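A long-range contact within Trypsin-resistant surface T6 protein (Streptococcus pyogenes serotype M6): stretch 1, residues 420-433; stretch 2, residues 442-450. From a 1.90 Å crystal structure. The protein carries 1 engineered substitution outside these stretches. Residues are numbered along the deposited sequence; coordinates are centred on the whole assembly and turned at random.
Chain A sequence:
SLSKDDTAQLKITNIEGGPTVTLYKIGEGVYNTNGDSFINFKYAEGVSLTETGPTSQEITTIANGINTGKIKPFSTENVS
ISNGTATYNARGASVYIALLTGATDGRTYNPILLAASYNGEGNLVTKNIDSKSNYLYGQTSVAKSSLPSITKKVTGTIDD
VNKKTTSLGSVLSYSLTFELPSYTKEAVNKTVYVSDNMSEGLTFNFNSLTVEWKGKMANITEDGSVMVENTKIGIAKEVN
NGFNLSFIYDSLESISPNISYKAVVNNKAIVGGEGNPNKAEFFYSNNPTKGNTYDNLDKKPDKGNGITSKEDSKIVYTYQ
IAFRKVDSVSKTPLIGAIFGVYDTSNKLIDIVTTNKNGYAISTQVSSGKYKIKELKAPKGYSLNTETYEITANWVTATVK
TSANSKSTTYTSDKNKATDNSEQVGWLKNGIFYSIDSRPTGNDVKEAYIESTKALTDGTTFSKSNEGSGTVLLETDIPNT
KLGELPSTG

Stretch 1 420-433: NSEQVGWLKNGIFY
Stretch 2 (442-450) NDVKEAYIE

Packing at the centre of a strand pair often gathers around one small residue, and here that is Ala-447. Its CB lies 3.8 Å from Leu-427 CG and 3.9 Å from Phe-432 CE1, the latter at the ring edge; Leu-427 (chi1 m, chi2 t) and Ala-447 share one face of the sheet. Beyond them, Val-424 CG1 meets Ile-449 CD1 at 3.8 Å. Trp-426 (chi1 -60°, chi2 97°) leaves the backbone sideways, but its ring end comes nearer, with CE3 3.7 Å from Val-444 CG1.

The strands through Trp-426 and Glu-446 run antiparallel, with 122° between their N-to-C directions. Gly-425 pairs with Ala-447 and Leu-427 with Lys-445 (CA-CA 5.0 and 5.1 Å), flanking the non-hydrogen-bonded pair Trp-426 and Glu-446. Leu-427 N donates to Lys-445 O (2.8 Å), Lys-445 N to Leu-427 O (2.9 Å), and Ala-447 N to Gly-425 O (2.8 Å). Ala-447 O accepts from Val-424 N at 3.0 Å and, weakly, from Gly-425 N at 3.4 Å, because Val-424 (phi/psi -107/-20) turns successive amides toward one carbonyl. A type I' turn, Lys-428 to Ile-431, returns the first strand.

At the polar edge, extended Gln-423 (chi1 and chi2 t) bonds NE2 to Gly-425 O at 2.8 Å. Water bridges Ser-421 OG (2.7 Å) and Glu-422 O (2.7 Å) to Ile-449 N (2.9 Å); another joins Asn-429 N (2.9 Å) to Asp-443 O (2.7 Å).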

ATOM      1  N   ASN A 420      17.433 -13.307  37.657  1.00 47.24           N
ATOM      2  CA  ASN A 420      18.781 -12.978  37.149  1.00 47.52           C
ATOM      3  C   ASN A 420      18.928 -13.276  35.644  1.00 45.77           C
ATOM      4  O   ASN A 420      19.951 -13.798  35.198  1.00 46.85           O
ATOM      5  CB  ASN A 420      19.849 -13.734  37.942  1.00 20.00           C
ATOM      6  N   SER A 421      17.897 -12.918  34.874  1.00 42.62           N
ATOM      7  CA  SER A 421      17.760 -13.343  33.485  1.00 39.50           C
ATOM      8  C   SER A 421      18.623 -12.549  32.515  1.00 37.42           C
ATOM      9  O   SER A 421      19.047 -11.425  32.795  1.00 36.62           O
ATOM     10  CB  SER A 421      16.298 -13.216  33.040  1.00 39.94           C
ATOM     11  OG  SER A 421      15.809 -11.898  33.272  1.00 36.70           O
ATOM     12  N   GLU A 422      18.833 -13.136  31.346  1.00 34.64           N
ATOM     13  CA  GLU A 422      19.646 -12.505  30.325  1.00 33.59           C
ATOM     14  C   GLU A 422      18.885 -11.411  29.571  1.00 30.65           C
ATOM     15  O   GLU A 422      17.657 -11.261  29.660  1.00 28.41           O
ATOM     16  CB  GLU A 422      20.193 -13.551  29.343  1.00 34.52           C
ATOM     17  CG  GLU A 422      19.209 -14.020  28.291  1.00 35.81           C
ATOM     18  CD  GLU A 422      19.536 -15.402  27.760  1.00 37.76           C
ATOM     19  OE1 GLU A 422      19.708 -15.557  26.521  1.00 36.76           O
ATOM     20  OE2 GLU A 422      19.603 -16.331  28.592  1.00 37.58           O
ATOM     21  N   GLN A 423      19.659 -10.654  28.823  1.00 28.51           N
ATOM     22  CA  GLN A 423      19.142  -9.637  27.944  1.00 26.93           C
ATOM     23  C   GLN A 423      18.226 -10.254  26.891  1.00 24.68           C
ATOM     24  O   GLN A 423      18.552 -11.291  26.296  1.00 25.75           O
ATOM     25  CB  GLN A 423      20.315  -8.950  27.260  1.00 26.06           C
ATOM     26  CG  GLN A 423      19.918  -7.719  26.479  1.00 26.39           C
ATOM     27  CD  GLN A 423      21.076  -7.142  25.703  1.00 27.39           C
ATOM     28  OE1 GLN A 423      22.230  -7.478  25.954  1.00 28.58           O
ATOM     29  NE2 GLN A 423      20.773  -6.272  24.749  1.00 27.50           N
ATOM     30  N   VAL A 424      17.080  -9.619  26.663  1.00 23.35           N
ATOM     31  CA  VAL A 424      16.124 -10.099  25.659  1.00 21.66           C
ATOM     32  C   VAL A 424      16.077  -9.226  24.398  1.00 20.87           C
ATOM     33  O   VAL A 424      15.625  -9.685  23.357  1.00 20.07           O
ATOM     34  CB  VAL A 424      14.711 -10.274  26.246  1.00 22.27           C
ATOM     35  CG1 VAL A 424      14.725 -11.368  27.302  1.00 22.93           C
ATOM     36  CG2 VAL A 424      14.159  -8.974  26.819  1.00 22.91           C
ATOM     37  N   GLY A 425      16.538  -7.979  24.491  1.00 18.78           N
ATOM     38  CA  GLY A 425      16.647  -7.138  23.324  1.00 18.98           C
ATOM     39  C   GLY A 425      17.229  -5.776  23.630  1.00 18.76           C
ATOM     40  O   GLY A 425      18.100  -5.640  24.509  1.00 19.10           O
ATOM     41  N   TRP A 426      16.732  -4.778  22.910  1.00 17.67           N
ATOM     42  CA  TRP A 426      17.227  -3.405  22.998  1.00 17.41           C
ATOM     43  C   TRP A 426      16.084  -2.395  23.064  1.00 18.47           C
ATOM     44  O   TRP A 426      15.006  -2.619  22.516  1.00 16.20           O
ATOM     45  CB  TRP A 426      18.100  -3.097  21.779  1.00 16.89           C
ATOM     46  CG  TRP A 426      19.301  -4.015  21.660  1.00 17.25           C
ATOM     47  CD1 TRP A 426      19.407  -5.143  20.898  1.00 17.00           C
ATOM     48  CD2 TRP A 426      20.559  -3.860  22.322  1.00 17.71           C
ATOM     49  NE1 TRP A 426      20.653  -5.705  21.048  1.00 17.31           N
ATOM     50  CE2 TRP A 426      21.384  -4.932  21.913  1.00 17.67           C
ATOM     51  CE3 TRP A 426      21.078  -2.906  23.216  1.00 18.26           C
ATOM     52  CZ2 TRP A 426      22.697  -5.092  22.380  1.00 17.75           C
ATOM     53  CZ3 TRP A 426      22.398  -3.076  23.681  1.00 18.64           C
ATOM     54  CH2 TRP A 426      23.177  -4.158  23.267  1.00 17.62           C
ATOM     55  N   LEU A 427      16.364  -1.256  23.687  1.00 19.77           N
ATOM     56  CA  LEU A 427      15.423  -0.152  23.782  1.00 21.13           C
ATOM     57  C   LEU A 427      16.036   1.085  23.163  1.00 22.42           C
ATOM     58  O   LEU A 427      17.178   1.420  23.459  1.00 22.05           O
ATOM     59  CB  LEU A 427      15.086   0.118  25.254  1.00 22.61           C
ATOM     60  CG  LEU A 427      14.209  -0.946  25.927  1.00 22.69           C
ATOM     61  CD1 LEU A 427      14.216  -0.799  27.439  1.00 23.51           C
ATOM     62  CD2 LEU A 427      12.788  -0.868  25.386  1.00 23.33           C
ATOM     63  N   LYS A 428      15.289   1.747  22.287  1.00 23.37           N
ATOM     64  CA  LYS A 428      15.719   3.013  21.694  1.00 25.99           C
ATOM     65  C   LYS A 428      14.527   3.952  21.581  1.00 26.59           C
ATOM     66  O   LYS A 428      13.564   3.638  20.868  1.00 25.94           O
ATOM     67  CB  LYS A 428      16.299   2.785  20.298  1.00 26.30           C
ATOM     68  CG  LYS A 428      16.900   4.039  19.693  1.00 27.84           C
ATOM     69  CD  LYS A 428      17.408   3.788  18.292  1.00 29.20           C
ATOM     70  CE  LYS A 428      17.817   5.085  17.620  1.00 30.51           C
ATOM     71  NZ  LYS A 428      18.192   4.811  16.206  1.00 31.64           N
ATOM     72  N   ASN A 429      14.594   5.092  22.270  1.00 28.45           N
ATOM     73  CA  ASN A 429      13.478   6.063  22.302  1.00 30.00           C
ATOM     74  C   ASN A 429      12.136   5.420  22.624  1.00 29.10           C
ATOM     75  O   ASN A 429      11.153   5.638  21.913  1.00 29.70           O
ATOM     76  CB  ASN A 429      13.357   6.784  20.963  1.00 32.76           C
ATOM     77  CG  ASN A 429      14.616   7.533  20.591  1.00 36.66           C
ATOM     78  OD1 ASN A 429      15.297   8.103  21.457  1.00 40.44           O
ATOM     79  ND2 ASN A 429      14.945   7.527  19.301  1.00 37.95           N
ATOM     80  N   GLY A 430      12.111   4.596  23.664  1.00 29.42           N
ATOM     81  CA  GLY A 430      10.884   3.907  24.071  1.00 29.25           C
ATOM     82  C   GLY A 430      10.523   2.621  23.330  1.00 28.56           C
ATOM     83  O   GLY A 430       9.685   1.862  23.809  1.00 27.76           O
ATOM     84  N   ILE A 431      11.144   2.354  22.180  1.00 25.80           N
ATOM     85  CA  ILE A 431      10.730   1.237  21.325  1.00 24.20           C
ATOM     86  C   ILE A 431      11.586  -0.003  21.591  1.00 22.16           C
ATOM     87  O   ILE A 431      12.817   0.093  21.689  1.00 19.97           O
ATOM     88  CB  ILE A 431      10.822   1.630  19.829  1.00 25.32           C
ATOM     89  CG1 ILE A 431       9.945   2.860  19.554  1.00 27.05           C
ATOM     90  CG2 ILE A 431      10.416   0.471  18.925  1.00 25.41           C
ATOM     91  CD1 ILE A 431       9.897   3.272  18.099  1.00 27.21           C
ATOM     92  N   PHE A 432      10.927  -1.166  21.692  1.00 20.35           N
ATOM     93  CA  PHE A 432      11.620  -2.445  21.856  1.00 18.92           C
ATOM     94  C   PHE A 432      12.087  -3.041  20.522  1.00 18.30           C
ATOM     95  O   PHE A 432      11.307  -3.167  19.561  1.00 17.57           O
ATOM     96  CB  PHE A 432      10.747  -3.480  22.571  1.00 18.26           C
ATOM     97  CG  PHE A 432      11.412  -4.825  22.715  1.00 18.09           C
ATOM     98  CD1 PHE A 432      12.412  -5.017  23.654  1.00 17.99           C
ATOM     99  CD2 PHE A 432      11.061  -5.886  21.901  1.00 18.31           C
ATOM    100  CE1 PHE A 432      13.040  -6.242  23.784  1.00 18.23           C
ATOM    101  CE2 PHE A 432      11.687  -7.122  22.024  1.00 18.59           C
ATOM    102  CZ  PHE A 432      12.680  -7.301  22.958  1.00 18.06           C
ATOM    103  N   TYR A 433      13.359  -3.444  20.495  1.00 17.18           N
ATOM    104  CA  TYR A 433      13.949  -4.144  19.367  1.00 16.82           C
ATOM    105  C   TYR A 433      14.499  -5.453  19.850  1.00 15.86           C
ATOM    106  O   TYR A 433      15.139  -5.510  20.899  1.00 15.59           O
ATOM    107  CB  TYR A 433      15.128  -3.358  18.792  1.00 17.43           C
ATOM    108  CG  TYR A 433      14.724  -2.051  18.190  1.00 18.37           C
ATOM    109  CD1 TYR A 433      14.489  -0.942  18.994  1.00 19.14           C
ATOM    110  CD2 TYR A 433      14.553  -1.925  16.824  1.00 18.62           C
ATOM    111  CE1 TYR A 433      14.092   0.260  18.453  1.00 19.99           C
ATOM    112  CE2 TYR A 433      14.180  -0.720  16.264  1.00 19.75           C
ATOM    113  CZ  TYR A 433      13.940   0.363  17.088  1.00 20.20           C
ATOM    114  OH  TYR A 433      13.552   1.552  16.527  1.00 21.62           O
ATOM    115  N   ASN A 442      23.807   6.033  19.877  1.00 31.62           N
ATOM    116  CA  ASN A 442      24.642   5.972  21.079  1.00 33.08           C
ATOM    117  C   ASN A 442      23.785   5.889  22.347  1.00 34.21           C
ATOM    118  O   ASN A 442      24.320   5.813  23.450  1.00 36.61           O
ATOM    119  CB  ASN A 442      25.580   7.179  21.148  1.00 20.00           C
ATOM    120  N   ASP A 443      22.461   5.904  22.185  1.00 33.53           N
ATOM    121  CA  ASP A 443      21.533   5.789  23.299  1.00 32.51           C
ATOM    122  C   ASP A 443      20.647   4.555  23.101  1.00 32.18           C
ATOM    123  O   ASP A 443      19.435   4.621  23.270  1.00 35.25           O
ATOM    124  CB  ASP A 443      20.675   7.056  23.379  1.00 31.66           C
ATOM    125  N   VAL A 444      21.258   3.440  22.714  1.00 30.21           N
ATOM    126  CA  VAL A 444      20.557   2.174  22.545  1.00 29.05           C
ATOM    127  C   VAL A 444      20.857   1.385  23.807  1.00 29.20           C
ATOM    128  O   VAL A 444      22.010   1.038  24.069  1.00 30.53           O
ATOM    129  CB  VAL A 444      21.042   1.418  21.275  1.00 28.61           C
ATOM    130  CG1 VAL A 444      20.406   0.045  21.174  1.00 27.88           C
ATOM    131  CG2 VAL A 444      20.744   2.228  20.016  1.00 27.79           C
ATOM    132  N   LYS A 445      19.821   1.123  24.595  1.00 27.43           N
ATOM    133  CA  LYS A 445      19.976   0.539  25.924  1.00 27.61           C
ATOM    134  C   LYS A 445      19.625  -0.955  25.898  1.00 26.73           C
ATOM    135  O   LYS A 445      18.773  -1.374  25.125  1.00 25.48           O
ATOM    136  CB  LYS A 445      19.071   1.292  26.914  1.00 27.69           C
ATOM    137  N   GLU A 446      20.303  -1.758  26.717  1.00 26.06           N
ATOM    138  CA  GLU A 446      19.965  -3.176  26.848  1.00 26.23           C
ATOM    139  C   GLU A 446      18.579  -3.281  27.456  1.00 25.84           C
ATOM    140  O   GLU A 446      18.239  -2.492  28.319  1.00 25.28           O
ATOM    141  CB  GLU A 446      20.948  -3.926  27.746  1.00 26.72           C
ATOM    142  CG  GLU A 446      22.279  -4.270  27.094  1.00 28.02           C
ATOM    143  CD  GLU A 446      23.323  -3.187  27.259  1.00 28.36           C
ATOM    144  OE1 GLU A 446      24.421  -3.349  26.710  1.00 31.10           O
ATOM    145  OE2 GLU A 446      23.048  -2.180  27.929  1.00 28.84           O
ATOM    146  N   ALA A 447      17.773  -4.218  26.954  1.00 25.58           N
ATOM    147  CA  ALA A 447      16.440  -4.480  27.499  1.00 25.20           C
ATOM    148  C   ALA A 447      16.429  -5.810  28.239  1.00 24.88           C
ATOM    149  O   ALA A 447      16.771  -6.851  27.653  1.00 22.72           O
ATOM    150  CB  ALA A 447      15.405  -4.505  26.397  1.00 25.07           C
ATOM    151  N   TYR A 448      16.036  -5.755  29.517  1.00 24.64           N
ATOM    152  CA  TYR A 448      15.753  -6.943  30.341  1.00 26.22           C
ATOM    153  C   TYR A 448      14.284  -6.954  30.713  1.00 26.20           C
ATOM    154  O   TYR A 448      13.660  -5.904  30.797  1.00 26.35           O
ATOM    155  CB  TYR A 448      16.583  -6.929  31.639  1.00 26.28           C
ATOM    156  CG  TYR A 448      18.030  -6.752  31.364  1.00 26.03           C
ATOM    157  CD1 TYR A 448      18.578  -5.477  31.242  1.00 26.57           C
ATOM    158  CD2 TYR A 448      18.856  -7.850  31.174  1.00 26.45           C
ATOM    159  CE1 TYR A 448      19.913  -5.302  30.958  1.00 27.10           C
ATOM    160  CE2 TYR A 448      20.197  -7.687  30.881  1.00 27.07           C
ATOM    161  CZ  TYR A 448      20.718  -6.408  30.777  1.00 28.01           C
ATOM    162  OH  TYR A 448      22.049  -6.234  30.488  1.00 29.97           O
ATOM    163  N   ILE A 449      13.739  -8.145  30.941  1.00 27.38           N
ATOM    164  CA  ILE A 449      12.386  -8.281  31.453  1.00 27.71           C
ATOM    165  C   ILE A 449      12.462  -8.060  32.960  1.00 29.85           C
ATOM    166  O   ILE A 449      13.176  -8.783  33.652  1.00 29.87           O
ATOM    167  CB  ILE A 449      11.798  -9.668  31.138  1.00 28.03           C
ATOM    168  CG1 ILE A 449      11.698  -9.856  29.613  1.00 28.01           C
ATOM    169  CG2 ILE A 449      10.441  -9.841  31.813  1.00 27.71           C
ATOM    170  CD1 ILE A 449      11.452 -11.281  29.175  1.00 28.23           C
ATOM    171  N   GLU A 450      11.751  -7.043  33.449  1.00 32.72           N
ATOM    172  CA  GLU A 450      11.811  -6.646  34.862  1.00 35.78           C
ATOM    173  C   GLU A 450      10.811  -7.410  35.710  1.00 35.85           C
ATOM    174  O   GLU A 450      11.096  -7.728  36.864  1.00 36.55           O
ATOM    175  CB  GLU A 450      11.551  -5.145  35.028  1.00 38.60           C
ATOM    176  CG  GLU A 450      11.836  -4.648  36.444  1.00 42.01           C
ATOM    177  CD  GLU A 450      11.535  -3.178  36.639  1.00 43.97           C
ATOM    178  OE1 GLU A 450      10.603  -2.662  35.982  1.00 46.43           O
ATOM    179  OE2 GLU A 450      12.233  -2.545  37.465  1.00 47.47           O
TER
HETATM  180  O   HOH W   1      15.451 -10.443  31.019  1.00 24.01           O
HETATM  181  O   HOH W   2      17.102   6.050  23.340  1.00 39.39           O